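Local coordinates for protein glyoxalase-related enzyme, AraC type (Clostridium phytofermentans, PDB 3BT3) that is of unknown function but is related to glyoxalases of the VOC superfamily and may serve as a ligand-binding part of an AraC-type transcription regulator, at residues A[36-41]-A[137-142]; A[117-122]-A[127-132]; A[106-109]-A[115-118]. One frame throughout, in Å; residues are numbered along the deposited sequence.

Interactions 1 and 3 are small and buried, whereas interaction 2 is larger and lies at the surface. Interaction 1 sets helix 32-41 against strand 138-144 through aromatic and aliphatic side chains. Interaction 2 zips up the hairpin of strands 120-122 and 126-132 with backbone bonds, a serine side chain and a bridging water. Strands 126-132 and 138-144 are neighbours in one sheet, so interactions 1 and 2 touch, for example by the salt bridge between Arg140 and Glu128. Interaction 3 packs helix 101-110 on the connection that leads into this hairpin. It shares Ser117 and Asp118 with interaction 2, but its contacts are mostly apolar.

Interaction 1: residues A[36-41]-A[137-142]; sequences VKWFEE and CILRFF
Leu139 is the residue of 137-142 that reaches helix 32-41, and it does so with a single methyl, CD1, which meets both Trp38 and Phe39. The backbones stay well apart: the CA atoms of Phe39 and Leu139 are 11.5 Å from each other. Side chains therefore bridge the whole gap. The Leu139 chain is extended at its second torsion, with CD1 anti to CA (chi2 -174°), and this carries the methyl outward from the strand. CD1 lies 4.3 Å from CZ of Phe39, in an oblique approach to that ring. It is also 4.4 Å from CZ3 of Trp38, at the edge of the indole and near its plane.

The two rings also pack on each other. Trp38 CZ3 sits over the centre of the Phe39 ring, 4.1 Å above its plane, while CD1 of Phe39 lies in the plane of the indole. Trp38 thus presents an edge to the Phe39 face. The indole is sent toward the strand by its first torsion, which puts CG opposite the backbone N (chi1 -177°). Only 78 Å² is buried between the segments, so the touch is light and wholly apolar.

Two residues further on, Phe141 also has its CB directed toward the helix, but CE2 of Phe141 stays 6.5 Å from CH2 of Trp38. It packs instead on Ile131, Met96 and helix 101-110. On the helix side, Trp113 meets Trp38 edge-to-face and Trp45 meets Phe39. The order strand, helix, three strands occurs twice along the chain, the paired beta-alpha-beta-beta-beta arrangement of the VOC superfamily. Here helix 32-41, between strands 26-29 and 46-52 of one sheet, meets the chain's last strand, 138-144, which runs between strands 92-99 and 126-132 of the other.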
loop_
_atom_site.group_PDB
_atom_site.type_symbol
_atom_site.label_atom_id
_atom_site.label_comp_id
_atom_site.label_asym_id
_atom_site.label_seq_id
_atom_site.Cartn_x
_atom_site.Cartn_y
_atom_site.Cartn_z
ATOM N N VAL A 36 -13.515 -2.657 9.669
ATOM C CA VAL A 36 -14.364 -2.139 8.605
ATOM C C VAL A 36 -15.372 -1.113 9.135
ATOM O O VAL A 36 -15.668 -0.126 8.461
ATOM C CB VAL A 36 -15.120 -3.296 7.913
ATOM C CG1 VAL A 36 -16.284 -2.768 7.110
ATOM C CG2 VAL A 36 -14.175 -4.057 7.014
ATOM N N LYS A 37 -15.902 -1.347 10.334
ATOM C CA LYS A 37 -16.876 -0.430 10.917
ATOM C C LYS A 37 -16.193 0.886 11.238
ATOM O O LYS A 37 -16.785 1.958 11.115
ATOM C CB LYS A 37 -17.492 -1.027 12.184
ATOM C CG LYS A 37 -18.658 -1.955 11.906
ATOM C CD LYS A 37 -19.105 -2.703 13.158
ATOM C CE LYS A 37 -20.434 -3.446 12.942
ATOM N NZ LYS A 37 -20.389 -4.447 11.825
ATOM N N TRP A 38 -14.927 0.798 11.625
ATOM C CA TRP A 38 -14.168 1.985 11.957
ATOM C C TRP A 38 -13.952 2.815 10.687
ATOM O O TRP A 38 -14.221 4.023 10.671
ATOM C CB TRP A 38 -12.828 1.595 12.575
ATOM C CG TRP A 38 -12.032 2.769 13.002
ATOM C CD1 TRP A 38 -12.144 3.456 14.178
ATOM C CD2 TRP A 38 -11.039 3.445 12.234
ATOM N NE1 TRP A 38 -11.282 4.524 14.189
ATOM C CE2 TRP A 38 -10.590 4.543 13.005
ATOM C CE3 TRP A 38 -10.480 3.233 10.968
ATOM C CZ2 TRP A 38 -9.611 5.434 12.543
ATOM C CZ3 TRP A 38 -9.504 4.118 10.510
ATOM C CH2 TRP A 38 -9.082 5.205 11.300
ATOM N N PHE A 39 -13.484 2.166 9.623
ATOM C CA PHE A 39 -13.254 2.871 8.378
ATOM C C PHE A 39 -14.538 3.527 7.895
ATOM O O PHE A 39 -14.503 4.570 7.244
ATOM C CB PHE A 39 -12.735 1.919 7.296
ATOM C CG PHE A 39 -11.242 1.822 7.239
ATOM C CD1 PHE A 39 -10.560 0.875 7.993
ATOM C CD2 PHE A 39 -10.514 2.686 6.431
ATOM C CE1 PHE A 39 -9.183 0.793 7.944
ATOM C CE2 PHE A 39 -9.131 2.613 6.373
ATOM C CZ PHE A 39 -8.465 1.670 7.126
ATOM N N GLU A 40 -15.672 2.907 8.208
ATOM C CA GLU A 40 -16.969 3.440 7.794
ATOM C C GLU A 40 -17.438 4.593 8.687
ATOM O O GLU A 40 -17.781 5.674 8.198
ATOM C CB GLU A 40 -18.039 2.329 7.793
ATOM C CG GLU A 40 -17.985 1.377 6.591
ATOM C CD GLU A 40 -18.945 0.177 6.711
ATOM O OE1 GLU A 40 -19.112 -0.572 5.713
ATOM O OE2 GLU A 40 -19.527 -0.030 7.799
ATOM N N GLU A 41 -17.434 4.366 9.993
ATOM C CA GLU A 41 -17.907 5.372 10.934
ATOM C C GLU A 41 -17.027 6.588 11.142
ATOM O O GLU A 41 -17.535 7.680 11.363
ATOM C CB GLU A 41 -18.176 4.725 12.291
ATOM C CG GLU A 41 -19.276 3.685 12.272
ATOM C CD GLU A 41 -19.404 2.961 13.599
ATOM O OE1 GLU A 41 -19.487 3.654 14.638
ATOM O OE2 GLU A 41 -19.417 1.707 13.602
ATOM N N CYS A 137 -2.661 1.027 14.087
ATOM C CA CYS A 137 -1.771 1.500 13.027
ATOM C C CYS A 137 -1.937 2.986 12.831
ATOM O O CYS A 137 -2.955 3.574 13.218
ATOM C CB CYS A 137 -2.071 0.862 11.668
ATOM S SG CYS A 137 -2.840 -0.723 11.690
ATOM N N ILE A 138 -0.939 3.569 12.180
ATOM C CA ILE A 138 -0.923 4.985 11.877
ATOM C C ILE A 138 -1.208 5.225 10.402
ATOM O O ILE A 138 -0.635 4.562 9.531
ATOM C CB ILE A 138 0.461 5.617 12.188
ATOM C CG1 ILE A 138 0.826 5.416 13.662
ATOM C CG2 ILE A 138 0.452 7.084 11.807
ATOM C CD1 ILE A 138 -0.226 5.902 14.641
ATOM N N LEU A 139 -2.090 6.176 10.123
ATOM C CA LEU A 139 -2.396 6.538 8.750
ATOM C C LEU A 139 -2.010 7.995 8.582
ATOM O O LEU A 139 -2.488 8.863 9.324
ATOM C CB LEU A 139 -3.885 6.382 8.445
ATOM C CG LEU A 139 -4.493 4.991 8.530
ATOM C CD1 LEU A 139 -5.931 5.044 8.057
ATOM C CD2 LEU A 139 -3.679 4.023 7.676
ATOM N N ARG A 140 -1.147 8.261 7.609
ATOM C CA ARG A 140 -0.714 9.625 7.340
ATOM C C ARG A 140 -1.492 10.212 6.168
ATOM O O ARG A 140 -1.637 9.590 5.120
ATOM C CB ARG A 140 0.787 9.654 7.049
ATOM C CG ARG A 140 1.645 9.242 8.247
ATOM C CD ARG A 140 3.132 9.261 7.926
ATOM N NE ARG A 140 3.560 10.570 7.453
ATOM C CZ ARG A 140 4.776 10.839 6.986
ATOM N NH1 ARG A 140 5.698 9.889 6.930
ATOM N NH2 ARG A 140 5.074 12.062 6.570
ATOM N N PHE A 141 -2.012 11.413 6.364
ATOM C CA PHE A 141 -2.769 12.096 5.325
ATOM C C PHE A 141 -2.065 13.414 5.028
ATOM O O PHE A 141 -1.639 14.120 5.947
ATOM C CB PHE A 141 -4.197 12.361 5.807
ATOM C CG PHE A 141 -5.023 11.110 5.973
ATOM C CD1 PHE A 141 -5.713 10.565 4.893
ATOM C CD2 PHE A 141 -5.103 10.471 7.205
ATOM C CE1 PHE A 141 -6.474 9.404 5.038
ATOM C CE2 PHE A 141 -5.860 9.307 7.361
ATOM C CZ PHE A 141 -6.547 8.775 6.280
ATOM N N PHE A 142 -1.910 13.749 3.754
ATOM C CA PHE A 142 -1.259 15.005 3.431
ATOM C C PHE A 142 -1.873 15.666 2.221
ATOM O O PHE A 142 -2.494 15.007 1.384
ATOM C CB PHE A 142 0.255 14.803 3.222
ATOM C CG PHE A 142 0.610 14.051 1.969
ATOM C CD1 PHE A 142 0.739 14.717 0.754
ATOM C CD2 PHE A 142 0.789 12.670 2.000
ATOM C CE1 PHE A 142 1.038 14.015 -0.416
ATOM C CE2 PHE A 142 1.088 11.962 0.840
ATOM C CZ PHE A 142 1.213 12.637 -0.372
#

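Interaction 2: residues A[117-122]-A[127-132]; sequences SDIYTQ and RECSIT
Tyr120 and Glu128 form an antiparallel hydrogen-bonded pair in the hairpin of strands 120-122 and 126-132. Tyr120 N gives a bond of 2.8 Å to Glu128 O, and Glu128 N returns one of 2.8 Å to Tyr120 O. Both donors lie in the plane of the carbonyl they meet. The two side chains lie side by side and point the same way, with the ring and carboxylate planes 12° apart. Tyr120 CG stands between the backbone N and the carbonyl carbon (chi1 63°), which folds the phenol over its partner. Glu128 O then lies over one ring face, offset toward the rim, and CG of Glu128 is 3.6 Å from Tyr120 OH.

Before the strand, Ser117 adds a second pair of bonds, one residue out of step with the Tyr120-Glu128 pair. Its N donates to Ser130 O at 3.0 Å. In the other direction Ser130 N donates to Ser117 OG, also at 3.0 Å; the acceptor here is a side-chain oxygen and not a backbone carbonyl. The same OG donates to Asp118 O at 3.2 Å, from above the carbonyl plane. These two bonds fix the rotation of the hydroxyl.

On the face that carries Thr121 and Arg127, the arginine's NH1 lies 3.6 Å from CG2 of Ile119, and Thr121 OG1 lies beside the same arginine's CG.

Further out, one water bonds to Tyr120 OH, Ser130 OG and Glu128 OE2, and it donates to the carboxylate. Arg140 pairs with Glu128, and Asp102 of helix 101-110 pairs with Arg127. The buried carboxylate is thus met by both an arginine and a water, which would probably favour its charged form. Backbone bonds set the register of this hairpin, while polar side chains and one water tie Tyr120, Ser130 and Glu128 together on one face.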
loop_
_atom_site.group_PDB
_atom_site.type_symbol
_atom_site.label_atom_id
_atom_site.label_comp_id
_atom_site.label_asym_id
_atom_site.label_seq_id
_atom_site.Cartn_x
_atom_site.Cartn_y
_atom_site.Cartn_z
ATOM N N SER A 117 -3.964 13.575 15.121
ATOM C CA SER A 117 -3.055 14.671 15.434
ATOM C C SER A 117 -3.562 15.946 14.781
ATOM O O SER A 117 -4.439 15.901 13.921
ATOM C CB SER A 117 -1.653 14.374 14.896
ATOM O OG SER A 117 -1.623 14.541 13.491
ATOM N N ASP A 118 -3.019 17.084 15.194
ATOM C CA ASP A 118 -3.412 18.352 14.594
ATOM C C ASP A 118 -2.786 18.432 13.203
ATOM O O ASP A 118 -1.843 17.706 12.895
ATOM C CB ASP A 118 -2.922 19.534 15.447
ATOM C CG ASP A 118 -3.811 19.803 16.664
ATOM O OD1 ASP A 118 -4.991 20.190 16.479
ATOM O OD2 ASP A 118 -3.326 19.629 17.805
ATOM N N ILE A 119 -3.329 19.299 12.358
ATOM C CA ILE A 119 -2.800 19.496 11.015
ATOM C C ILE A 119 -1.579 20.416 11.106
ATOM O O ILE A 119 -1.625 21.457 11.756
ATOM C CB ILE A 119 -3.845 20.158 10.097
ATOM C CG1 ILE A 119 -5.011 19.196 9.859
ATOM C CG2 ILE A 119 -3.194 20.576 8.777
ATOM C CD1 ILE A 119 -6.081 19.733 8.923
ATOM N N TYR A 120 -0.484 20.034 10.462
ATOM C CA TYR A 120 0.719 20.856 10.502
ATOM C C TYR A 120 1.452 20.836 9.165
ATOM O O TYR A 120 1.253 19.936 8.353
ATOM C CB TYR A 120 1.627 20.372 11.625
ATOM C CG TYR A 120 2.115 18.965 11.440
ATOM C CD1 TYR A 120 3.233 18.697 10.648
ATOM C CD2 TYR A 120 1.475 17.900 12.068
ATOM C CE1 TYR A 120 3.710 17.400 10.491
ATOM C CE2 TYR A 120 1.941 16.596 11.917
ATOM C CZ TYR A 120 3.062 16.354 11.129
ATOM O OH TYR A 120 3.549 15.071 10.995
ATOM N N THR A 121 2.298 21.833 8.942
ATOM C CA THR A 121 3.023 21.948 7.685
ATOM C C THR A 121 4.373 21.225 7.647
ATOM O O THR A 121 5.225 21.409 8.516
ATOM C CB THR A 121 3.220 23.435 7.335
ATOM O OG1 THR A 121 1.949 24.100 7.355
ATOM C CG2 THR A 121 3.840 23.585 5.947
ATOM N N GLN A 122 4.551 20.393 6.627
ATOM C CA GLN A 122 5.786 19.637 6.446
ATOM C C GLN A 122 6.807 20.431 5.632
ATOM O O GLN A 122 6.448 21.193 4.733
ATOM C CB GLN A 122 5.503 18.314 5.733
ATOM C CG GLN A 122 4.806 17.267 6.579
ATOM C CD GLN A 122 5.698 16.695 7.665
ATOM O OE1 GLN A 122 5.350 15.709 8.312
ATOM N NE2 GLN A 122 6.851 17.312 7.873
ATOM N N ARG A 127 0.609 19.989 3.988
ATOM C CA ARG A 127 0.037 20.001 5.317
ATOM C C ARG A 127 -0.342 18.550 5.589
ATOM O O ARG A 127 -0.809 17.842 4.699
ATOM C CB ARG A 127 -1.183 20.921 5.382
ATOM C CG ARG A 127 -0.825 22.401 5.301
ATOM C CD ARG A 127 -1.850 23.254 6.023
ATOM N NE ARG A 127 -3.147 23.178 5.376
ATOM C CZ ARG A 127 -4.307 23.386 5.987
ATOM N NH1 ARG A 127 -4.349 23.687 7.281
ATOM N NH2 ARG A 127 -5.433 23.278 5.295
ATOM N N GLU A 128 -0.115 18.090 6.809
ATOM C CA GLU A 128 -0.444 16.721 7.122
ATOM C C GLU A 128 -0.948 16.529 8.541
ATOM O O GLU A 128 -0.896 17.436 9.370
ATOM C CB GLU A 128 0.774 15.827 6.865
ATOM C CG GLU A 128 1.462 15.261 8.095
ATOM C CD GLU A 128 2.363 14.072 7.758
ATOM O OE1 GLU A 128 3.237 14.217 6.874
ATOM O OE2 GLU A 128 2.197 12.994 8.375
ATOM N N CYS A 129 -1.477 15.338 8.782
ATOM C CA CYS A 129 -1.961 14.936 10.089
ATOM C C CYS A 129 -2.055 13.423 10.008
ATOM O O CYS A 129 -2.293 12.868 8.936
ATOM C CB CYS A 129 -3.334 15.544 10.403
ATOM S SG CYS A 129 -4.726 14.834 9.504
ATOM N N SER A 130 -1.828 12.754 11.127
ATOM C CA SER A 130 -1.909 11.310 11.135
ATOM C C SER A 130 -3.039 10.854 12.051
ATOM O O SER A 130 -3.390 11.529 13.016
ATOM C CB SER A 130 -0.561 10.702 11.544
ATOM O OG SER A 130 -0.094 11.235 12.763
ATOM N N ILE A 131 -3.623 9.711 11.719
ATOM C CA ILE A 131 -4.729 9.163 12.483
ATOM C C ILE A 131 -4.337 7.782 12.960
ATOM O O ILE A 131 -3.674 7.044 12.242
ATOM C CB ILE A 131 -5.989 9.035 11.602
ATOM C CG1 ILE A 131 -6.294 10.392 10.967
ATOM C CG2 ILE A 131 -7.181 8.544 12.426
ATOM C CD1 ILE A 131 -7.519 10.401 10.078
ATOM N N THR A 132 -4.734 7.447 14.180
ATOM C CA THR A 132 -4.461 6.135 14.732
ATOM C C THR A 132 -5.759 5.361 14.532
ATOM O O THR A 132 -6.822 5.847 14.911
ATOM C CB THR A 132 -4.153 6.216 16.227
ATOM O OG1 THR A 132 -3.012 7.059 16.435
ATOM C CG2 THR A 132 -3.868 4.825 16.780
HETATM O O HOH W 1 1.386 13.276 11.351
#

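Interaction 3: residues A[106-109]-A[115-118]; sequences KYVK and QISD
Lys109 NZ ends its curled chain beside Ile116, 3.8 Å from the CG2 methyl. Its ionic partners are distant. Asp114 forms only a long, weak ion pair with it, and OD1 of Asp118 stays 5.8 Å from NZ, with no contact between the charges. The lysine chain bends at its second, third and fourth torsions. This brings the amine round to the loop 115-118, although the CB of Lys109 does not aim at it.

Val108 supplies the apolar half of the contact. Its CG1 stands 4.2 Å from CG2 of Ile116, the same methyl that Lys109 approaches. CG1 lies opposite the backbone N (chi1 172°), and the CB of Val108 points toward the loop. Ile116 answers with its own CB pointing at the helix. The two branches of the isoleucine meet different neighbours. CG2 faces helix 101-110, and the CD1 end packs on Cys129 and Ile131 of strand 126-132.

The CA atoms of Val108 and Ile116 are 7.8 Å apart, a distance that these two side chains span. Val108 also touches Ile131, Ile42, Leu43 and Trp113, so it belongs to a wider apolar cluster of sheet and loop side chains against helix 101-110.

The chemistry is thus divided. Val108 and Ile116 close the helix-to-hairpin connection by apolar packing, while Lys109 covers the outer side of the same methyl with a charged group. Since the nearby acids are far off or weakly paired, charge probably adds little to holding the loop here.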
loop_
_atom_site.group_PDB
_atom_site.type_symbol
_atom_site.label_atom_id
_atom_site.label_comp_id
_atom_site.label_asym_id
_atom_site.label_seq_id
_atom_site.Cartn_x
_atom_site.Cartn_y
_atom_site.Cartn_z
ATOM N N LYS A 106 -12.105 17.559 10.507
ATOM C CA LYS A 106 -13.385 17.915 11.094
ATOM C C LYS A 106 -14.343 16.723 11.064
ATOM O O LYS A 106 -15.092 16.488 12.022
ATOM C CB LYS A 106 -13.980 19.097 10.334
ATOM C CG LYS A 106 -15.330 19.569 10.835
ATOM C CD LYS A 106 -15.654 20.934 10.234
ATOM C CE LYS A 106 -17.047 21.420 10.606
ATOM N NZ LYS A 106 -18.119 20.638 9.916
ATOM N N TYR A 107 -14.314 15.967 9.968
ATOM C CA TYR A 107 -15.179 14.799 9.839
ATOM C C TYR A 107 -14.846 13.772 10.919
ATOM O O TYR A 107 -15.729 13.284 11.618
ATOM C CB TYR A 107 -15.001 14.164 8.465
ATOM C CG TYR A 107 -16.030 13.110 8.141
ATOM C CD1 TYR A 107 -17.355 13.461 7.893
ATOM C CD2 TYR A 107 -15.672 11.763 8.043
ATOM C CE1 TYR A 107 -18.299 12.504 7.547
ATOM C CE2 TYR A 107 -16.610 10.796 7.698
ATOM C CZ TYR A 107 -17.922 11.173 7.448
ATOM O OH TYR A 107 -18.854 10.230 7.069
ATOM N N VAL A 108 -13.560 13.450 11.041
ATOM C CA VAL A 108 -13.096 12.497 12.035
ATOM C C VAL A 108 -13.503 12.982 13.427
ATOM O O VAL A 108 -14.169 12.260 14.175
ATOM C CB VAL A 108 -11.551 12.326 11.971
ATOM C CG1 VAL A 108 -11.063 11.479 13.131
ATOM C CG2 VAL A 108 -11.153 11.671 10.652
ATOM N N LYS A 109 -13.109 14.206 13.772
ATOM C CA LYS A 109 -13.460 14.757 15.079
ATOM C C LYS A 109 -14.969 14.733 15.293
ATOM O O LYS A 109 -15.449 14.347 16.354
ATOM C CB LYS A 109 -12.939 16.192 15.225
ATOM C CG LYS A 109 -11.537 16.298 15.839
ATOM C CD LYS A 109 -11.497 15.655 17.223
ATOM C CE LYS A 109 -10.575 16.400 18.181
ATOM N NZ LYS A 109 -9.132 16.344 17.793
ATOM N N GLN A 115 -8.223 10.373 18.458
ATOM C CA GLN A 115 -6.839 10.016 18.197
ATOM C C GLN A 115 -6.441 10.408 16.775
ATOM O O GLN A 115 -6.180 9.560 15.915
ATOM C CB GLN A 115 -6.627 8.521 18.410
ATOM C CG GLN A 115 -7.032 8.028 19.782
ATOM C CD GLN A 115 -6.761 6.547 19.945
ATOM O OE1 GLN A 115 -5.607 6.120 19.976
ATOM N NE2 GLN A 115 -7.824 5.750 20.035
ATOM N N ILE A 116 -6.415 11.714 16.549
ATOM C CA ILE A 116 -6.049 12.320 15.277
ATOM C C ILE A 116 -5.168 13.507 15.667
ATOM O O ILE A 116 -5.570 14.337 16.474
ATOM C CB ILE A 116 -7.305 12.827 14.522
ATOM C CG1 ILE A 116 -6.925 13.852 13.452
ATOM C CG2 ILE A 116 -8.266 13.481 15.490
ATOM C CD1 ILE A 116 -6.077 13.312 12.346
ATOM N N SER A 117 -3.964 13.575 15.121
ATOM C CA SER A 117 -3.055 14.671 15.434
ATOM C C SER A 117 -3.562 15.946 14.781
ATOM O O SER A 117 -4.439 15.901 13.921
ATOM C CB SER A 117 -1.653 14.374 14.896
ATOM O OG SER A 117 -1.623 14.541 13.491
ATOM N N ASP A 118 -3.019 17.084 15.194
ATOM C CA ASP A 118 -3.412 18.352 14.594
ATOM C C ASP A 118 -2.786 18.432 13.203
ATOM O O ASP A 118 -1.843 17.706 12.895
ATOM C CB ASP A 118 -2.922 19.534 15.447
ATOM C CG ASP A 118 -3.811 19.803 16.664
ATOM O OD1 ASP A 118 -4.991 20.190 16.479
ATOM O OD2 ASP A 118 -3.326 19.629 17.805
#